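Long-range contact in VESB protease (Vibrio cholerae, PDB 4LK4), which is a secreted protein of the trypsin-like peptidase S1 family that probably cleaves peptide bonds as a serine endopeptidase: residues N246-P260 with G338-T350. The protein carries 1 engineered substitution. Residues are numbered along the deposited sequence; the frame is centred on the assembly and turned at random.
Sequences NQLSYDQVANLGIRP and GSKRATSRIQLDT
Tyr250 holds CG between its backbone N and carbonyl carbon (chi1 64°), and this turns the ring flat over Ala342, whose CB lies 3.4 Å from the ring centroid in a CH-pi contact. Lys340, extended beyond CG, leaves Leu248 CD2 at its CB and crosses the Asn246 amide at an angle until its NZ meets Asn246 O at 2.8 Å; NZ also salt-bridges Asp274. Leu248 CD2 packs against Ala342 CB. The tyrosine hydroxyl is gripped twice: Thr343 N donates to Tyr250 OH over a long 3.3 Å, and a water joins that hydroxyl to Thr343 O and to Gln252 NE2, which also hydrogen-bonds Arg91 O. Here the strands stand too far apart for direct backbone pairing; side chains and water bridge them. Ser344 OG, anti to its carbonyl carbon (chi1 -61°), reaches back to give a 2.9 Å bond to Asp251 O, lying in that carbonyl's plane, and also bonds Tyr270 OH.

From Gln252 to Leu256 the parallel pairing is regular: Arg345 N to Gln252 O, Ala254 N to Arg345 O (2.8 Å), Gln347 N to Ala254 O, Leu256 N to Gln347 O. The next link is Asp349 N to Gly257 O: the register slips by one residue, a beta bulge. An Asx turn spans it, Asn255 OD1 accepting from Gly257 N at 2.6 Å, while the Asn255 amide stacks on that of Gln347, their planes 25° apart. Arg259 N to Asp349 O completes the pairing. First and last strands of the C-terminal Ig-like domain thus lie side by side, the one parallel pair in its otherwise antiparallel sheet.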
loop_
_atom_site.group_PDB
_atom_site.type_symbol
_atom_site.label_atom_id
_atom_site.label_comp_id
_atom_site.label_asym_id
_atom_site.label_seq_id
_atom_site.Cartn_x
_atom_site.Cartn_y
_atom_site.Cartn_z
ATOM N N ASN A 246 0.532 -1.329 -12.167
ATOM C CA ASN A 246 0.198 -1.559 -13.565
ATOM C C ASN A 246 0.875 -0.545 -14.502
ATOM O O ASN A 246 0.440 -0.333 -15.636
ATOM C CB ASN A 246 -1.325 -1.473 -13.673
ATOM C CG ASN A 246 -1.893 -2.318 -14.793
ATOM O OD1 ASN A 246 -1.183 -3.065 -15.463
ATOM N ND2 ASN A 246 -3.192 -2.168 -15.027
ATOM N N GLN A 247 1.930 0.106 -14.024
ATOM C CA GLN A 247 2.729 1.031 -14.860
ATOM C C GLN A 247 1.950 2.217 -15.437
ATOM O O GLN A 247 2.302 2.783 -16.485
ATOM C CB GLN A 247 3.466 0.268 -15.959
ATOM C CG GLN A 247 4.313 -0.881 -15.427
ATOM C CD GLN A 247 4.949 -1.670 -16.548
ATOM O OE1 GLN A 247 6.122 -1.480 -16.862
ATOM N NE2 GLN A 247 4.165 -2.547 -17.184
ATOM N N LEU A 248 0.896 2.589 -14.721
ATOM C CA LEU A 248 0.189 3.840 -14.931
ATOM C C LEU A 248 0.417 4.626 -13.651
ATOM O O LEU A 248 -0.151 4.305 -12.611
ATOM C CB LEU A 248 -1.307 3.582 -15.156
ATOM C CG LEU A 248 -2.226 4.803 -15.254
ATOM C CD1 LEU A 248 -1.687 5.762 -16.306
ATOM C CD2 LEU A 248 -3.674 4.418 -15.562
ATOM N N SER A 249 1.275 5.632 -13.732
ATOM C CA SER A 249 1.614 6.449 -12.581
ATOM C C SER A 249 0.800 7.736 -12.533
ATOM O O SER A 249 0.783 8.531 -13.485
ATOM C CB SER A 249 3.087 6.810 -12.601
ATOM O OG SER A 249 3.395 7.660 -11.521
ATOM N N TYR A 250 0.172 7.975 -11.396
ATOM C CA TYR A 250 -0.631 9.160 -11.240
ATOM C C TYR A 250 -0.823 9.655 -9.797
ATOM O O TYR A 250 -0.607 8.927 -8.824
ATOM C CB TYR A 250 -1.982 8.882 -11.859
ATOM C CG TYR A 250 -2.774 7.802 -11.177
ATOM C CD1 TYR A 250 -2.508 6.450 -11.417
ATOM C CD2 TYR A 250 -3.792 8.122 -10.296
ATOM C CE1 TYR A 250 -3.244 5.444 -10.793
ATOM C CE2 TYR A 250 -4.530 7.130 -9.656
ATOM C CZ TYR A 250 -4.258 5.785 -9.911
ATOM O OH TYR A 250 -5.030 4.804 -9.308
ATOM N N ASP A 251 -1.261 10.908 -9.696
ATOM C CA ASP A 251 -1.687 11.507 -8.431
ATOM C C ASP A 251 -3.022 10.893 -8.022
ATOM O O ASP A 251 -4.054 11.064 -8.717
ATOM C CB ASP A 251 -1.845 13.035 -8.576
ATOM C CG ASP A 251 -0.588 13.711 -9.110
ATOM O OD1 ASP A 251 0.461 13.563 -8.462
ATOM O OD2 ASP A 251 -0.637 14.391 -10.159
ATOM N N GLN A 252 -3.018 10.190 -6.899
ATOM C CA GLN A 252 -4.214 9.510 -6.443
ATOM C C GLN A 252 -5.136 10.439 -5.660
ATOM O O GLN A 252 -6.290 10.597 -6.011
ATOM C CB GLN A 252 -3.848 8.331 -5.566
ATOM C CG GLN A 252 -4.981 7.329 -5.387
ATOM C CD GLN A 252 -4.725 6.372 -4.224
ATOM O OE1 GLN A 252 -3.982 6.678 -3.299
ATOM N NE2 GLN A 252 -5.374 5.222 -4.263
ATOM N N VAL A 253 -4.621 11.055 -4.604
ATOM C CA VAL A 253 -5.470 11.756 -3.650
ATOM C C VAL A 253 -4.915 13.137 -3.497
ATOM O O VAL A 253 -3.774 13.311 -3.114
ATOM C CB VAL A 253 -5.481 11.089 -2.244
ATOM C CG1 VAL A 253 -6.320 11.893 -1.264
ATOM C CG2 VAL A 253 -6.039 9.691 -2.312
ATOM N N ALA A 254 -5.735 14.129 -3.764
ATOM C CA ALA A 254 -5.395 15.480 -3.394
ATOM C C ALA A 254 -6.292 15.806 -2.241
ATOM O O ALA A 254 -7.479 16.001 -2.423
ATOM C CB ALA A 254 -5.637 16.403 -4.557
ATOM N N ASN A 255 -5.743 15.790 -1.039
ATOM C CA ASN A 255 -6.512 16.173 0.137
ATOM C C ASN A 255 -6.176 17.603 0.484
ATOM O O ASN A 255 -5.104 17.857 1.002
ATOM C CB ASN A 255 -6.206 15.283 1.343
ATOM C CG ASN A 255 -7.093 15.613 2.545
ATOM O OD1 ASN A 255 -7.471 16.773 2.773
ATOM N ND2 ASN A 255 -7.450 14.586 3.305
ATOM N N LEU A 256 -7.099 18.524 0.224
ATOM C CA LEU A 256 -6.837 19.925 0.468
ATOM C C LEU A 256 -7.066 20.305 1.908
ATOM O O LEU A 256 -6.868 21.449 2.271
ATOM C CB LEU A 256 -7.717 20.791 -0.420
ATOM C CG LEU A 256 -7.671 20.396 -1.891
ATOM C CD1 LEU A 256 -8.234 21.531 -2.706
ATOM C CD2 LEU A 256 -6.268 20.026 -2.374
ATOM N N GLY A 257 -7.505 19.355 2.724
ATOM C CA GLY A 257 -7.681 19.602 4.145
ATOM C C GLY A 257 -8.728 20.672 4.323
ATOM O O GLY A 257 -9.624 20.809 3.489
ATOM N N ILE A 258 -8.602 21.450 5.394
ATOM C CA ILE A 258 -9.641 22.432 5.741
ATOM C C ILE A 258 -9.523 23.652 4.835
ATOM O O ILE A 258 -8.422 24.129 4.581
ATOM C CB ILE A 258 -9.618 22.795 7.248
ATOM C CG1 ILE A 258 -9.754 21.493 8.075
ATOM C CG2 ILE A 258 -10.732 23.791 7.573
ATOM C CD1 ILE A 258 -10.039 21.679 9.551
ATOM N N ARG A 259 -10.659 24.104 4.311
ATOM C CA ARG A 259 -10.685 25.184 3.322
ATOM C C ARG A 259 -11.877 26.106 3.571
ATOM O O ARG A 259 -12.862 25.666 4.182
ATOM C CB ARG A 259 -10.748 24.621 1.897
ATOM C CG ARG A 259 -9.477 23.921 1.448
ATOM C CD ARG A 259 -8.429 24.862 0.874
ATOM N NE ARG A 259 -7.166 24.150 0.647
ATOM C CZ ARG A 259 -6.332 24.333 -0.387
ATOM N NH1 ARG A 259 -6.581 25.217 -1.352
ATOM N NH2 ARG A 259 -5.221 23.602 -0.455
ATOM N N PRO A 260 -11.788 27.385 3.114
ATOM C CA PRO A 260 -12.987 28.233 3.134
ATOM C C PRO A 260 -13.937 27.855 1.998
ATOM O O PRO A 260 -13.562 27.104 1.075
ATOM C CB PRO A 260 -12.431 29.643 2.887
ATOM C CG PRO A 260 -11.242 29.421 2.019
ATOM C CD PRO A 260 -10.724 28.007 2.292
ATOM N N GLY A 338 -5.382 -4.830 -22.581
ATOM C CA GLY A 338 -6.771 -4.795 -22.091
ATOM C C GLY A 338 -7.175 -3.369 -21.742
ATOM O O GLY A 338 -7.448 -2.545 -22.634
ATOM N N SER A 339 -7.197 -3.057 -20.450
ATOM C CA SER A 339 -7.474 -1.693 -20.034
ATOM C C SER A 339 -6.880 -1.393 -18.685
ATOM O O SER A 339 -6.599 -2.296 -17.942
ATOM C CB SER A 339 -8.969 -1.419 -20.009
ATOM O OG SER A 339 -9.652 -2.213 -19.073
ATOM N N LYS A 340 -6.705 -0.100 -18.407
ATOM C CA LYS A 340 -6.173 0.400 -17.141
ATOM C C LYS A 340 -7.057 1.510 -16.618
ATOM O O LYS A 340 -7.620 2.304 -17.401
ATOM C CB LYS A 340 -4.768 0.935 -17.346
ATOM C CG LYS A 340 -3.819 -0.142 -17.817
ATOM C CD LYS A 340 -2.392 0.344 -17.822
ATOM C CE LYS A 340 -1.487 -0.723 -18.400
ATOM N NZ LYS A 340 -0.067 -0.284 -18.348
ATOM N N ARG A 341 -7.197 1.560 -15.303
ATOM C CA ARG A 341 -8.042 2.541 -14.658
ATOM C C ARG A 341 -7.221 3.205 -13.589
ATOM O O ARG A 341 -6.583 2.530 -12.796
ATOM C CB ARG A 341 -9.272 1.875 -14.028
ATOM C CG ARG A 341 -10.241 1.271 -15.049
ATOM C CD ARG A 341 -11.400 0.522 -14.401
ATOM N NE ARG A 341 -12.321 -0.058 -15.383
ATOM C CZ ARG A 341 -13.483 0.478 -15.768
ATOM N NH1 ARG A 341 -13.925 1.634 -15.285
ATOM N NH2 ARG A 341 -14.219 -0.153 -16.662
ATOM N N ALA A 342 -7.223 4.520 -13.578
ATOM C CA ALA A 342 -6.701 5.282 -12.486
ATOM C C ALA A 342 -7.886 5.928 -11.796
ATOM O O ALA A 342 -8.708 6.607 -12.440
ATOM C CB ALA A 342 -5.759 6.349 -12.989
ATOM N N THR A 343 -7.948 5.736 -10.480
ATOM C CA THR A 343 -8.987 6.323 -9.641
ATOM C C THR A 343 -8.335 7.345 -8.714
ATOM O O THR A 343 -7.496 7.001 -7.896
ATOM C CB THR A 343 -9.706 5.214 -8.852
ATOM O OG1 THR A 343 -10.150 4.222 -9.766
ATOM C CG2 THR A 343 -10.892 5.710 -8.123
ATOM N N SER A 344 -8.717 8.611 -8.876
ATOM C CA SER A 344 -8.202 9.712 -8.058
ATOM C C SER A 344 -9.286 10.279 -7.165
ATOM O O SER A 344 -10.445 9.937 -7.318
ATOM C CB SER A 344 -7.679 10.817 -8.947
ATOM O OG SER A 344 -6.616 10.349 -9.749
ATOM N N ARG A 345 -8.892 11.144 -6.234
ATOM C CA ARG A 345 -9.790 11.669 -5.220
ATOM C C ARG A 345 -9.421 13.097 -4.894
ATOM O O ARG A 345 -8.268 13.426 -4.752
ATOM C CB ARG A 345 -9.702 10.859 -3.946
ATOM C CG ARG A 345 -10.312 11.549 -2.728
ATOM C CD ARG A 345 -10.357 10.645 -1.504
ATOM N NE ARG A 345 -11.310 9.570 -1.722
ATOM C CZ ARG A 345 -11.396 8.461 -0.991
ATOM N NH1 ARG A 345 -10.577 8.253 0.057
ATOM N NH2 ARG A 345 -12.298 7.531 -1.316
ATOM N N ILE A 346 -10.424 13.948 -4.813
ATOM C CA ILE A 346 -10.259 15.286 -4.326
ATOM C C ILE A 346 -11.106 15.389 -3.076
ATOM O O ILE A 346 -12.247 14.950 -3.033
ATOM C CB ILE A 346 -10.664 16.334 -5.369
ATOM C CG1 ILE A 346 -10.332 17.721 -4.876
ATOM C CG2 ILE A 346 -12.149 16.264 -5.715
ATOM C CD1 ILE A 346 -10.312 18.724 -5.991
ATOM N N GLN A 347 -10.531 15.971 -2.056
ATOM C CA GLN A 347 -11.145 15.978 -0.770
ATOM C C GLN A 347 -10.811 17.275 -0.074
ATOM O O GLN A 347 -9.702 17.796 -0.236
ATOM C CB GLN A 347 -10.590 14.821 0.049
ATOM C CG GLN A 347 -11.149 14.741 1.455
ATOM C CD GLN A 347 -10.816 13.420 2.145
ATOM O OE1 GLN A 347 -10.335 12.467 1.524
ATOM N NE2 GLN A 347 -11.073 13.368 3.441
ATOM N N LEU A 348 -11.765 17.750 0.727
ATOM C CA LEU A 348 -11.634 18.971 1.512
ATOM C C LEU A 348 -12.741 19.049 2.551
ATOM O O LEU A 348 -13.697 18.276 2.518
ATOM C CB LEU A 348 -11.707 20.189 0.595
ATOM C CG LEU A 348 -13.002 20.340 -0.202
ATOM C CD1 LEU A 348 -13.780 21.521 0.339
ATOM C CD2 LEU A 348 -12.684 20.563 -1.664
ATOM N N ASP A 349 -12.612 19.991 3.475
ATOM C CA ASP A 349 -13.572 20.104 4.568
ATOM C C ASP A 349 -13.839 21.563 4.936
ATOM O O ASP A 349 -12.889 22.352 5.026
ATOM C CB ASP A 349 -13.058 19.336 5.789
ATOM C CG ASP A 349 -14.169 18.968 6.759
ATOM O OD1 ASP A 349 -15.122 19.752 6.955
ATOM O OD2 ASP A 349 -14.095 17.865 7.337
ATOM N N THR A 350 -15.119 21.882 5.190
ATOM C CA THR A 350 -15.570 23.245 5.561
ATOM C C THR A 350 -16.412 23.259 6.861
ATOM O O THR A 350 -16.827 22.204 7.373
ATOM C CB THR A 350 -16.387 23.895 4.404
ATOM O OG1 THR A 350 -17.524 23.084 4.095
ATOM C CG2 THR A 350 -15.558 24.045 3.113
HETATM O O HOH W 1 -6.849 4.568 -6.878
#